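Local coordinates for protein N-acetylglucosamine-6-phosphate deacetylase (Thermotoga maritima, PDB 1O12) that probably removes the acetyl group from N-acetylglucosamine 6-phosphate as a metal-dependent hydrolase of amino-sugar metabolism, and holds a ferric ion in this structure, at residues D69-D74 against V95-E100; T89-T94 against P158-T163; E100-I105 against V124-P129. All blocks are in the same frame, centred on the assembly; numbering follows the deposited sequence.

How the contacts relate
Only contact 3 has all its touching residues buried; contacts 1 and 2 each include one partly exposed residue, Met71 and Lys160. Contact 2 lies nearest the centre of the chain and contacts 1 and 3 further out, on one side of it. Contacts 1 and 3 share Glu100 and helix 99-115: the first brings the loop after strand 68-69 to the turn that leads into this helix, the second lays the helix on strand 121-127. Contact 2 bridges strands 87-93 and 159-164, the two neighbours of that same strand. All three hold by packing; in contact 1 a methyl also rests on a threonine hydroxyl. Polar bonds shape the loop of contact 1, and the metal ligand belongs to contact 3.

Contact 1 (D69-D74 against V95-E100)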
loop_
_atom_site.group_PDB
_atom_site.type_symbol
_atom_site.label_atom_id
_atom_site.label_comp_id
_atom_site.label_asym_id
_atom_site.label_seq_id
_atom_site.Cartn_x
_atom_site.Cartn_y
_atom_site.Cartn_z
ATOM N N ASP A 69 10.633 20.826 -27.257
ATOM C CA ASP A 69 9.673 21.030 -26.174
ATOM C C ASP A 69 8.286 21.144 -26.765
ATOM O O ASP A 69 8.111 21.430 -27.948
ATOM C CB ASP A 69 9.871 22.349 -25.418
ATOM C CG ASP A 69 11.307 22.777 -25.315
ATOM O OD1 ASP A 69 11.831 22.775 -24.168
ATOM O OD2 ASP A 69 11.904 23.138 -26.369
ATOM N N THR A 70 7.303 20.977 -25.896
ATOM C CA THR A 70 5.916 21.091 -26.265
ATOM C C THR A 70 5.569 22.593 -26.224
ATOM O O THR A 70 4.663 23.058 -26.928
ATOM C CB THR A 70 5.057 20.267 -25.271
ATOM O OG1 THR A 70 5.322 18.877 -25.484
ATOM C CG2 THR A 70 3.564 20.540 -25.436
HETATM N N MSE A 71 6.307 23.356 -25.418
HETATM C CA MSE A 71 6.048 24.787 -25.325
HETATM C C MSE A 71 6.368 25.511 -26.641
HETATM O O MSE A 71 5.749 26.527 -26.965
HETATM C CB MSE A 71 6.823 25.412 -24.151
HETATM C CG MSE A 71 6.336 24.971 -22.754
HETATM SE SE MSE A 71 4.354 24.809 -22.472
HETATM C CE MSE A 71 3.953 26.580 -21.742
ATOM N N ASN A 72 7.315 24.978 -27.410
ATOM C CA ASN A 72 7.687 25.567 -28.696
ATOM C C ASN A 72 7.072 24.776 -29.856
ATOM O O ASN A 72 7.295 25.079 -31.021
ATOM C CB ASN A 72 9.218 25.643 -28.804
ATOM C CG ASN A 72 9.840 26.578 -27.727
ATOM O OD1 ASN A 72 9.655 27.812 -27.764
ATOM N ND2 ASN A 72 10.554 25.990 -26.761
ATOM N N CYS A 73 6.295 23.755 -29.506
ATOM C CA CYS A 73 5.576 22.913 -30.444
ATOM C C CYS A 73 6.435 22.199 -31.439
ATOM O O CYS A 73 6.107 22.146 -32.623
ATOM C CB CYS A 73 4.535 23.728 -31.184
ATOM S SG CYS A 73 3.415 24.649 -30.095
ATOM N N ASP A 74 7.536 21.632 -30.955
ATOM C CA ASP A 74 8.445 20.890 -31.814
ATOM C C ASP A 74 7.948 19.454 -31.935
ATOM O O ASP A 74 8.651 18.513 -31.597
ATOM C CB ASP A 74 9.850 20.904 -31.215
ATOM C CG ASP A 74 10.311 22.302 -30.861
ATOM O OD1 ASP A 74 10.438 23.127 -31.790
ATOM O OD2 ASP A 74 10.543 22.582 -29.660
ATOM N N VAL A 95 2.838 22.460 -19.330
ATOM C CA VAL A 95 3.003 22.729 -17.908
ATOM C C VAL A 95 2.042 23.902 -17.657
ATOM O O VAL A 95 1.401 24.362 -18.594
ATOM C CB VAL A 95 4.452 23.118 -17.558
ATOM C CG1 VAL A 95 5.337 21.903 -17.664
ATOM C CG2 VAL A 95 4.947 24.213 -18.479
ATOM N N SER A 96 1.904 24.366 -16.417
ATOM C CA SER A 96 1.017 25.500 -16.152
ATOM C C SER A 96 1.468 26.696 -16.999
ATOM O O SER A 96 2.667 26.999 -17.111
ATOM C CB SER A 96 1.035 25.873 -14.674
ATOM O OG SER A 96 0.421 24.855 -13.908
ATOM N N THR A 97 0.495 27.366 -17.606
ATOM C CA THR A 97 0.813 28.488 -18.463
ATOM C C THR A 97 -0.407 29.377 -18.720
ATOM O O THR A 97 -1.445 29.228 -18.072
ATOM C CB THR A 97 1.416 27.948 -19.798
ATOM O OG1 THR A 97 2.088 29.014 -20.485
ATOM C CG2 THR A 97 0.314 27.313 -20.691
ATOM N N SER A 98 -0.282 30.297 -19.667
ATOM C CA SER A 98 -1.388 31.207 -19.982
ATOM C C SER A 98 -2.447 30.605 -20.906
ATOM O O SER A 98 -2.155 29.716 -21.693
ATOM C CB SER A 98 -0.840 32.500 -20.615
ATOM O OG SER A 98 0.028 32.245 -21.712
ATOM N N LEU A 99 -3.681 31.084 -20.807
ATOM C CA LEU A 99 -4.739 30.605 -21.690
ATOM C C LEU A 99 -4.258 30.862 -23.125
ATOM O O LEU A 99 -4.636 30.158 -24.061
ATOM C CB LEU A 99 -6.050 31.372 -21.456
ATOM C CG LEU A 99 -7.375 30.584 -21.513
ATOM C CD1 LEU A 99 -8.559 31.544 -21.614
ATOM C CD2 LEU A 99 -7.389 29.648 -22.692
ATOM N N GLU A 100 -3.411 31.872 -23.295
ATOM C CA GLU A 100 -2.920 32.193 -24.617
ATOM C C GLU A 100 -2.022 31.100 -25.173
ATOM O O GLU A 100 -2.288 30.571 -26.245
ATOM C CB GLU A 100 -2.181 33.522 -24.589
ATOM C CG GLU A 100 -2.702 34.520 -25.610
ATOM C CD GLU A 100 -2.505 34.070 -27.065
ATOM O OE1 GLU A 100 -3.257 33.171 -27.538
ATOM O OE2 GLU A 100 -1.588 34.623 -27.736
#
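Met71, built as selenomethionine, reaches out of its loop and ends against Val95 and Thr97. Its chain bends at its second and third torsions, which carries SE obliquely past one branch of Val95, 4.1 Å from SE to CG2, and brings the terminal methyl on to the side chain of Thr97. There the two side chains meet tip to tip: Met71 CE lies 3.3 Å from Thr97 OG1, with Thr97 CG2 further off at 3.9 Å from the same CE. With OG1 turned anti to the backbone N (chi1 -163°), the hydroxyl of Thr97 lies against the methyl in van der Waals contact. A long, flexible, unbranched chain suits Met71, since it must span from one loop to another, whereas the compact beta-branched residues facing it offer short, rigid surfaces.

In this amidohydrolase barrel of the TIM type, Val95 and Thr97 follow strand 87-93 in the turn that leads into helix 99-115, on the side of the metal centre; the side chain of Val95 is about 5 Å from that of Glu127, an iron ligand, and also touches His139. Ser98 is the N-cap of that helix, its OG accepting from the backbone N of Lys101.

The loop carrying Met71 is shaped by its own polar groups. Asp74 OD2 takes the backbone N of Asp69 at 3.0 Å through its anti lone pair, an almost straight bond (171°), and Asp74 N answers with a 3.1 Å bond to Asp69 O. Asn72 ND2 reaches Asp69 OD2 at 3.2 Å from above the carboxylate plane, 73° out of it. Aspartate and asparagine, with short polar side chains, can close a tight loop in this way, and Thr70 OG1 ties it to His63 O.

Contact 2 (T89-T94 against P158-T163); sequences TFLATT and PAKMLT
Leu91 spreads its two methyls over two successive residues of the other strand. CD1 packs on Lys160, 3.8 Å from Leu91 CD1 to Lys160 CB, while Met161, a selenomethionine, meets the other methyl with its CB, 3.8 Å from Leu91 CD2 to Met161 CB. Both partners cross the leucine at about a right angle. The Lys160 backbone departs from regular strand geometry (psi -21°), consistent with both residues facing Leu91. Lys160 contributes only the aliphatic root of its chain, and its amine leads away to a weak, long ion pair with Asp181. A leucine suits this place because its fork can serve both neighbours; with an alanine here the fork is gone, which would probably open a gap and leave the CB atoms of Lys160 and Met161 without their apolar mate.

Along the same strand, Thr93 OG1 donates to Leu91 O at 2.9 Å from above the carbonyl plane, and it is also bonded to the backbone N of Ile62. Strand 121-127 runs between the two strands in the barrel wall, pairing in parallel with each, and its His125 touches both Leu91 and Met161. Outside the barrel, Phe90 packs on helix 75-83, and Ala159 on helix 99-115.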
loop_
_atom_site.group_PDB
_atom_site.type_symbol
_atom_site.label_atom_id
_atom_site.label_comp_id
_atom_site.label_asym_id
_atom_site.label_seq_id
_atom_site.Cartn_x
_atom_site.Cartn_y
_atom_site.Cartn_z
ATOM N N THR A 89 2.721 6.295 -30.056
ATOM C CA THR A 89 1.611 7.163 -29.706
ATOM C C THR A 89 2.068 7.955 -28.494
ATOM O O THR A 89 2.551 7.386 -27.511
ATOM C CB THR A 89 0.314 6.421 -29.298
ATOM O OG1 THR A 89 -0.145 5.594 -30.368
ATOM C CG2 THR A 89 -0.789 7.434 -28.983
ATOM N N PHE A 90 1.944 9.272 -28.571
ATOM C CA PHE A 90 2.316 10.108 -27.448
ATOM C C PHE A 90 1.433 11.349 -27.346
ATOM O O PHE A 90 0.674 11.703 -28.264
ATOM C CB PHE A 90 3.798 10.476 -27.509
ATOM C CG PHE A 90 4.136 11.608 -28.464
ATOM C CD1 PHE A 90 4.392 12.902 -27.974
ATOM C CD2 PHE A 90 4.308 11.367 -29.815
ATOM C CE1 PHE A 90 4.830 13.927 -28.835
ATOM C CE2 PHE A 90 4.736 12.365 -30.664
ATOM C CZ PHE A 90 5.001 13.653 -30.175
ATOM N N LEU A 91 1.523 11.970 -26.181
ATOM C CA LEU A 91 0.775 13.161 -25.844
ATOM C C LEU A 91 1.802 14.197 -25.400
ATOM O O LEU A 91 2.466 14.034 -24.361
ATOM C CB LEU A 91 -0.193 12.831 -24.697
ATOM C CG LEU A 91 -1.719 12.842 -24.828
ATOM C CD1 LEU A 91 -2.169 12.353 -26.188
ATOM C CD2 LEU A 91 -2.306 12.003 -23.680
ATOM N N ALA A 92 1.946 15.236 -26.220
ATOM C CA ALA A 92 2.841 16.359 -25.946
ATOM C C ALA A 92 2.194 17.022 -24.739
ATOM O O ALA A 92 1.082 17.494 -24.804
ATOM C CB ALA A 92 2.868 17.296 -27.138
ATOM N N THR A 93 2.904 17.039 -23.629
ATOM C CA THR A 93 2.385 17.548 -22.373
ATOM C C THR A 93 2.843 18.945 -22.051
ATOM O O THR A 93 4.014 19.277 -22.188
ATOM C CB THR A 93 2.798 16.582 -21.230
ATOM O OG1 THR A 93 2.589 15.235 -21.681
ATOM C CG2 THR A 93 1.977 16.824 -19.958
ATOM N N THR A 94 1.912 19.765 -21.600
ATOM C CA THR A 94 2.227 21.140 -21.254
ATOM C C THR A 94 2.482 21.257 -19.762
ATOM O O THR A 94 2.387 20.280 -19.015
ATOM C CB THR A 94 1.040 22.042 -21.580
ATOM O OG1 THR A 94 -0.109 21.586 -20.845
ATOM C CG2 THR A 94 0.722 21.993 -23.073
ATOM N N PRO A 158 -7.401 19.373 -30.053
ATOM C CA PRO A 158 -6.709 18.122 -29.728
ATOM C C PRO A 158 -6.268 17.827 -28.277
ATOM O O PRO A 158 -5.323 17.079 -28.061
ATOM C CB PRO A 158 -5.533 18.133 -30.698
ATOM C CG PRO A 158 -5.147 19.565 -30.701
ATOM C CD PRO A 158 -6.495 20.300 -30.755
ATOM N N ALA A 159 -6.926 18.411 -27.289
ATOM C CA ALA A 159 -6.568 18.070 -25.916
ATOM C C ALA A 159 -7.050 16.621 -25.767
ATOM O O ALA A 159 -8.116 16.265 -26.282
ATOM C CB ALA A 159 -7.300 18.967 -24.927
ATOM N N LYS A 160 -6.281 15.792 -25.074
ATOM C CA LYS A 160 -6.667 14.406 -24.902
ATOM C C LYS A 160 -6.668 13.997 -23.460
ATOM O O LYS A 160 -7.326 13.036 -23.086
ATOM C CB LYS A 160 -5.727 13.492 -25.681
ATOM C CG LYS A 160 -5.893 13.631 -27.194
ATOM C CD LYS A 160 -7.282 13.223 -27.660
ATOM C CE LYS A 160 -7.530 13.573 -29.140
ATOM N NZ LYS A 160 -8.926 13.302 -29.610
HETATM N N MSE A 161 -5.938 14.743 -22.643
HETATM C CA MSE A 161 -5.823 14.422 -21.235
HETATM C C MSE A 161 -5.616 15.696 -20.441
HETATM O O MSE A 161 -5.082 16.676 -20.947
HETATM C CB MSE A 161 -4.654 13.471 -21.023
HETATM C CG MSE A 161 -4.546 12.974 -19.629
HETATM SE SE MSE A 161 -3.245 11.549 -19.435
HETATM C CE MSE A 161 -4.240 10.045 -20.177
ATOM N N LEU A 162 -6.007 15.679 -19.183
ATOM C CA LEU A 162 -5.874 16.872 -18.375
ATOM C C LEU A 162 -5.599 16.493 -16.941
ATOM O O LEU A 162 -6.347 15.708 -16.367
ATOM C CB LEU A 162 -7.188 17.638 -18.461
ATOM C CG LEU A 162 -7.600 18.926 -17.745
ATOM C CD1 LEU A 162 -7.159 18.931 -16.286
ATOM C CD2 LEU A 162 -7.065 20.072 -18.512
ATOM N N THR A 163 -4.539 17.038 -16.354
ATOM C CA THR A 163 -4.250 16.753 -14.944
ATOM C C THR A 163 -4.700 17.907 -14.028
ATOM O O THR A 163 -4.223 19.044 -14.151
ATOM C CB THR A 163 -2.755 16.500 -14.693
ATOM O OG1 THR A 163 -2.361 15.309 -15.364
ATOM C CG2 THR A 163 -2.487 16.334 -13.191
#

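Contact 3 (E100-I105 against V124-P129); sequences EKMKEI and VHLEGP. With FE (Fe (III) ion), chain C.
Helix 100-105 lies over strand 124-127, the CA atoms of Met102 and Leu126 being 8.4 Å apart and those of Ile105 and Val124 8.2 Å, a separation bridged by apolar side chains. Met102, a selenomethionine, does most of the work. Its CG lies against one branch of Leu126, 3.9 Å from Met102 CG to Leu126 CD2. Further out the chain bends at its last torsion (chi3 -92°), which brings its methyl against the CD and CG atoms of the Pro129 ring, 3.5 Å from Met102 CE to Pro129 CD and 3.8 Å from the same CE to Pro129 CG. One helix turn on, Ile105 CG2 approaches Val124 CG2 at 4.3 Å, two branched residues filling the space between helix and strand. The long, pliant chain of Met102 suits a place where it must follow the strand into the segment beyond it.

Past the strand the backbone is unusual: the peptide bond before Pro129 is cis, and Gly128 has a positive phi (92°), where a side chain would press on the carbonyl oxygen of Glu127. On the other side of the strand from Leu126 stands Glu127, whose OE2 binds the iron at 2.2 Å. His188 and His209 complete the protein ligands, while His139 and His61 hydrogen-bond OE2 and OE1 and so help to fix the carboxylate. A glutamate gives the metal a hard oxygen donor and keeps a second oxygen for the protein.

Strand 87-93, helix 99-115 and strand 121-127 form a right-handed beta-alpha-beta crossover of the TIM-type barrel, with helix outside and metal within. Strand 121-127 is joined by backbone hydrogen bonds to segment 89-94, His125 with Ala92 and Thr94, and to strand 159-164, Leu126 with Met161.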
loop_
_atom_site.group_PDB
_atom_site.type_symbol
_atom_site.label_atom_id
_atom_site.label_comp_id
_atom_site.label_asym_id
_atom_site.label_seq_id
_atom_site.Cartn_x
_atom_site.Cartn_y
_atom_site.Cartn_z
ATOM N N GLU A 100 -3.411 31.872 -23.295
ATOM C CA GLU A 100 -2.920 32.193 -24.617
ATOM C C GLU A 100 -2.022 31.100 -25.173
ATOM O O GLU A 100 -2.288 30.571 -26.245
ATOM C CB GLU A 100 -2.181 33.522 -24.589
ATOM C CG GLU A 100 -2.702 34.520 -25.610
ATOM C CD GLU A 100 -2.505 34.070 -27.065
ATOM O OE1 GLU A 100 -3.257 33.171 -27.538
ATOM O OE2 GLU A 100 -1.588 34.623 -27.736
ATOM N N LYS A 101 -0.960 30.764 -24.449
ATOM C CA LYS A 101 -0.040 29.716 -24.880
ATOM C C LYS A 101 -0.820 28.449 -25.172
ATOM O O LYS A 101 -0.609 27.797 -26.186
ATOM C CB LYS A 101 0.996 29.437 -23.795
ATOM C CG LYS A 101 2.057 30.502 -23.685
ATOM C CD LYS A 101 2.764 30.685 -25.018
ATOM C CE LYS A 101 3.272 29.350 -25.572
ATOM N NZ LYS A 101 4.147 28.676 -24.576
HETATM N N MSE A 102 -1.715 28.116 -24.254
HETATM C CA MSE A 102 -2.568 26.953 -24.357
HETATM C C MSE A 102 -3.254 26.894 -25.730
HETATM O O MSE A 102 -3.101 25.911 -26.457
HETATM C CB MSE A 102 -3.620 27.028 -23.251
HETATM C CG MSE A 102 -3.755 25.824 -22.349
HETATM SE SE MSE A 102 -4.461 26.386 -20.582
HETATM C CE MSE A 102 -2.760 26.678 -19.628
ATOM N N LYS A 103 -4.010 27.940 -26.078
ATOM C CA LYS A 103 -4.728 27.999 -27.355
ATOM C C LYS A 103 -3.775 27.819 -28.517
ATOM O O LYS A 103 -4.113 27.142 -29.485
ATOM C CB LYS A 103 -5.469 29.328 -27.534
ATOM C CG LYS A 103 -6.568 29.619 -26.498
ATOM C CD LYS A 103 -7.781 30.300 -27.169
ATOM C CE LYS A 103 -7.381 31.547 -27.988
ATOM N NZ LYS A 103 -8.361 31.953 -29.064
ATOM N N GLU A 104 -2.586 28.412 -28.414
ATOM C CA GLU A 104 -1.583 28.310 -29.467
ATOM C C GLU A 104 -0.996 26.899 -29.563
ATOM O O GLU A 104 -0.720 26.404 -30.659
ATOM C CB GLU A 104 -0.445 29.315 -29.240
ATOM C CG GLU A 104 0.636 29.320 -30.350
ATOM C CD GLU A 104 2.069 29.184 -29.804
ATOM O OE1 GLU A 104 3.029 29.025 -30.605
ATOM O OE2 GLU A 104 2.243 29.236 -28.565
ATOM N N ILE A 105 -0.796 26.243 -28.426
ATOM C CA ILE A 105 -0.242 24.900 -28.470
ATOM C C ILE A 105 -1.294 23.922 -29.014
ATOM O O ILE A 105 -0.976 23.052 -29.830
ATOM C CB ILE A 105 0.268 24.483 -27.089
ATOM C CG1 ILE A 105 1.529 25.296 -26.786
ATOM C CG2 ILE A 105 0.585 22.981 -27.071
ATOM C CD1 ILE A 105 1.917 25.350 -25.361
ATOM N N VAL A 124 -2.696 16.580 -27.047
ATOM C CA VAL A 124 -2.044 17.323 -26.005
ATOM C C VAL A 124 -2.524 16.976 -24.617
ATOM O O VAL A 124 -3.722 16.842 -24.390
ATOM C CB VAL A 124 -2.234 18.831 -26.256
ATOM C CG1 VAL A 124 -1.789 19.652 -25.030
ATOM C CG2 VAL A 124 -1.436 19.220 -27.493
ATOM N N HIS A 125 -1.571 16.817 -23.701
ATOM C CA HIS A 125 -1.878 16.524 -22.296
ATOM C C HIS A 125 -1.613 17.820 -21.554
ATOM O O HIS A 125 -0.469 18.323 -21.500
ATOM C CB HIS A 125 -0.995 15.391 -21.749
ATOM C CG HIS A 125 -1.143 15.153 -20.278
ATOM N ND1 HIS A 125 -0.496 14.120 -19.625
ATOM C CD2 HIS A 125 -1.830 15.829 -19.325
ATOM C CE1 HIS A 125 -0.776 14.174 -18.334
ATOM N NE2 HIS A 125 -1.583 15.201 -18.124
ATOM N N LEU A 126 -2.701 18.375 -21.026
ATOM C CA LEU A 126 -2.644 19.631 -20.309
ATOM C C LEU A 126 -2.441 19.381 -18.817
ATOM O O LEU A 126 -3.400 19.103 -18.077
ATOM C CB LEU A 126 -3.930 20.447 -20.567
ATOM C CG LEU A 126 -4.290 20.868 -22.008
ATOM C CD1 LEU A 126 -5.706 21.410 -22.060
ATOM C CD2 LEU A 126 -3.344 21.932 -22.497
ATOM N N GLU A 127 -1.175 19.455 -18.407
ATOM C CA GLU A 127 -0.792 19.272 -17.016
ATOM C C GLU A 127 -0.802 20.662 -16.410
ATOM O O GLU A 127 0.096 21.455 -16.647
ATOM C CB GLU A 127 0.617 18.685 -16.903
ATOM C CG GLU A 127 0.882 18.003 -15.553
ATOM C CD GLU A 127 2.347 17.910 -15.211
ATOM O OE1 GLU A 127 3.157 17.397 -16.010
ATOM O OE2 GLU A 127 2.704 18.360 -14.117
ATOM N N GLY A 128 -1.812 20.951 -15.614
ATOM C CA GLY A 128 -1.914 22.278 -15.057
ATOM C C GLY A 128 -2.776 23.016 -16.072
ATOM O O GLY A 128 -3.020 22.484 -17.153
ATOM N N PRO A 129 -3.189 24.255 -15.804
ATOM C CA PRO A 129 -2.908 25.060 -14.613
ATOM C C PRO A 129 -3.893 24.907 -13.453
ATOM O O PRO A 129 -3.767 25.617 -12.457
ATOM C CB PRO A 129 -2.920 26.473 -15.170
ATOM C CG PRO A 129 -4.137 26.391 -16.129
ATOM C CD PRO A 129 -3.971 25.024 -16.796
HETATM FE FE FE C . 3.972 17.344 -12.638
#